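Local structure of histidinol dehydrogenase (Elizabethkingia anophelis NUHP1, 6AN0) at residues Q88-A93 with I175-N180. The protein probably catalyses the last step of histidine biosynthesis, the zinc- and NAD-dependent oxidation of L-histidinol to L-histidine by way of L-histidinaldehyde. Sequence-based numbering, arbitrary orientation.
Sequences QAIQMA and ILYTAN
Ile90 and Thr178 face each other across two helical segments whose axes come within 11.4 Å and cross at -41°. Their CA atoms, Ile90 CA and Thr178 CA, are 7.6 Å apart, the nearest backbone approach. Residues 88-93 belong to helix 84-102 and residues 175-180 to helix 173-181. This wide spacing is bridged by side chains. Ile90 and Tyr177 supply most of the contact. The CG1 branch of Ile90 lies anti to the carbonyl carbon and its chain is extended, which carries CD1 into the angle between Tyr177 and Thr178. There Ile90 CD1 lies 4.0 Å from Tyr177 CD1, an oblique approach to the ring. The same methyl is 3.6 Å from Thr178 OG1, a van der Waals contact. The CG2 branch of Ile90 adds a second touch, 4.1 Å from Tyr177 CE1. Thr178 OG1 is hydrogen-bonded to the carbonyl oxygen of Ala174, one turn back. The Thr178 hydroxyl thus has a polar partner within its own helix, and the methyl of Ile90 can lie against OG1.

With chi1 at 168°, the Tyr177 ring swings out opposite the backbone N, which carries it past Ile90 and brings OH near Gln91. The Gln91 amide is turned 39° from the ring plane. Gln91 OE1 and Tyr177 OH are 3.9 Å apart and make no direct hydrogen bond. One water joins them, 2.6 Å from Tyr177 OH and giving a hydrogen to Gln91 OE1 at 3.2 Å. Val144 and Leu145 of helix 142-154 also pack against Thr178, while Ala89 and Met92 on helix 84-102 meet Gly410 of the second subunit. This is helix-helix packing away from the annotated sites. With no direct hydrogen bond between the segments, its buried part rests on van der Waals contact, and the polar link depends on the water at exposed Gln91.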
loop_
_atom_site.group_PDB
_atom_site.type_symbol
_atom_site.label_atom_id
_atom_site.label_comp_id
_atom_site.label_asym_id
_atom_site.label_seq_id
_atom_site.Cartn_x
_atom_site.Cartn_y
_atom_site.Cartn_z
ATOM N N GLN A 88 28.895 -18.108 4.596
ATOM C CA GLN A 88 29.366 -16.955 5.358
ATOM C C GLN A 88 28.864 -15.650 4.749
ATOM O O GLN A 88 28.466 -14.727 5.474
ATOM C CB GLN A 88 30.893 -16.984 5.417
ATOM C CG GLN A 88 31.544 -15.781 6.053
ATOM C CD GLN A 88 33.040 -15.985 6.218
ATOM O OE1 GLN A 88 33.479 -16.841 6.988
ATOM N NE2 GLN A 88 33.832 -15.219 5.470
ATOM N N ALA A 89 28.872 -15.557 3.417
ATOM C CA ALA A 89 28.400 -14.347 2.753
ATOM C C ALA A 89 26.904 -14.143 2.968
ATOM O O ALA A 89 26.452 -13.016 3.212
ATOM C CB ALA A 89 28.724 -14.412 1.259
ATOM N N ILE A 90 26.117 -15.218 2.873
ATOM C CA ILE A 90 24.676 -15.091 3.057
ATOM C C ILE A 90 24.357 -14.673 4.487
ATOM O O ILE A 90 23.457 -13.857 4.724
ATOM C CB ILE A 90 23.971 -16.405 2.667
ATOM C CG1 ILE A 90 24.114 -16.632 1.158
ATOM C CG2 ILE A 90 22.496 -16.363 3.065
ATOM C CD1 ILE A 90 23.506 -17.933 0.652
ATOM N N GLN A 91 25.091 -15.218 5.463
ATOM C CA GLN A 91 24.858 -14.827 6.850
ATOM C C GLN A 91 25.230 -13.366 7.087
ATOM O O GLN A 91 24.552 -12.662 7.845
ATOM C CB GLN A 91 25.631 -15.761 7.783
ATOM C CG GLN A 91 25.137 -17.193 7.663
ATOM C CD GLN A 91 25.646 -18.107 8.750
ATOM O OE1 GLN A 91 24.938 -19.015 9.187
ATOM N NE2 GLN A 91 26.881 -17.884 9.188
ATOM N N MET A 92 26.309 -12.900 6.458
ATOM C CA MET A 92 26.682 -11.490 6.536
ATOM C C MET A 92 25.573 -10.604 5.986
ATOM O O MET A 92 25.201 -9.595 6.597
ATOM C CB MET A 92 27.987 -11.264 5.769
ATOM C CG MET A 92 28.499 -9.835 5.760
ATOM S SD MET A 92 27.841 -8.852 4.394
ATOM C CE MET A 92 28.636 -9.635 2.983
ATOM N N ALA A 93 25.042 -10.962 4.817
ATOM C CA ALA A 93 23.939 -10.198 4.237
ATOM C C ALA A 93 22.705 -10.235 5.137
ATOM O O ALA A 93 22.073 -9.202 5.384
ATOM C CB ALA A 93 23.612 -10.738 2.846
ATOM N N ILE A 175 18.477 -21.463 -2.889
ATOM C CA ILE A 175 17.155 -21.000 -2.482
ATOM C C ILE A 175 16.707 -21.718 -1.216
ATOM O O ILE A 175 16.228 -21.089 -0.262
ATOM C CB ILE A 175 16.133 -21.198 -3.617
ATOM C CG1 ILE A 175 16.428 -20.254 -4.778
ATOM C CG2 ILE A 175 14.693 -21.003 -3.093
ATOM C CD1 ILE A 175 15.506 -20.478 -5.985
ATOM N N LEU A 176 16.822 -23.051 -1.205
ATOM C CA LEU A 176 16.347 -23.822 -0.058
ATOM C C LEU A 176 17.180 -23.522 1.180
ATOM O O LEU A 176 16.634 -23.358 2.279
ATOM C CB LEU A 176 16.374 -25.324 -0.378
ATOM C CG LEU A 176 15.478 -25.766 -1.542
ATOM C CD1 LEU A 176 15.624 -27.259 -1.789
ATOM C CD2 LEU A 176 14.024 -25.401 -1.265
ATOM N N TYR A 177 18.508 -23.460 1.020
ATOM C CA TYR A 177 19.372 -23.102 2.140
ATOM C C TYR A 177 18.960 -21.762 2.741
ATOM O O TYR A 177 18.795 -21.637 3.963
ATOM C CB TYR A 177 20.844 -23.052 1.704
ATOM C CG TYR A 177 21.693 -22.403 2.777
ATOM C CD1 TYR A 177 22.010 -21.038 2.736
ATOM C CD2 TYR A 177 22.103 -23.133 3.883
ATOM C CE1 TYR A 177 22.751 -20.438 3.762
ATOM C CE2 TYR A 177 22.836 -22.543 4.903
ATOM C CZ TYR A 177 23.153 -21.205 4.839
ATOM O OH TYR A 177 23.883 -20.652 5.862
ATOM N N THR A 178 18.802 -20.743 1.888
ATOM C CA THR A 178 18.511 -19.395 2.361
ATOM C C THR A 178 17.128 -19.307 3.002
ATOM O O THR A 178 16.966 -18.650 4.035
ATOM C CB THR A 178 18.644 -18.399 1.204
ATOM O OG1 THR A 178 19.948 -18.535 0.607
ATOM C CG2 THR A 178 18.485 -16.989 1.718
ATOM N N ALA A 179 16.115 -19.960 2.419
ATOM C CA ALA A 179 14.795 -19.933 3.049
ATOM C C ALA A 179 14.818 -20.648 4.391
ATOM O O ALA A 179 14.252 -20.153 5.372
ATOM C CB ALA A 179 13.741 -20.553 2.132
ATOM N N ASN A 180 15.486 -21.802 4.458
ATOM C CA ASN A 180 15.558 -22.535 5.717
ATOM C C ASN A 180 16.325 -21.748 6.773
ATOM O O ASN A 180 15.952 -21.763 7.955
ATOM C CB ASN A 180 16.189 -23.906 5.495
ATOM C CG ASN A 180 16.291 -24.704 6.772
ATOM O OD1 ASN A 180 17.357 -24.794 7.390
ATOM N ND2 ASN A 180 15.178 -25.270 7.191
HETATM O O HOH W 1 23.967 -21.906 8.190
#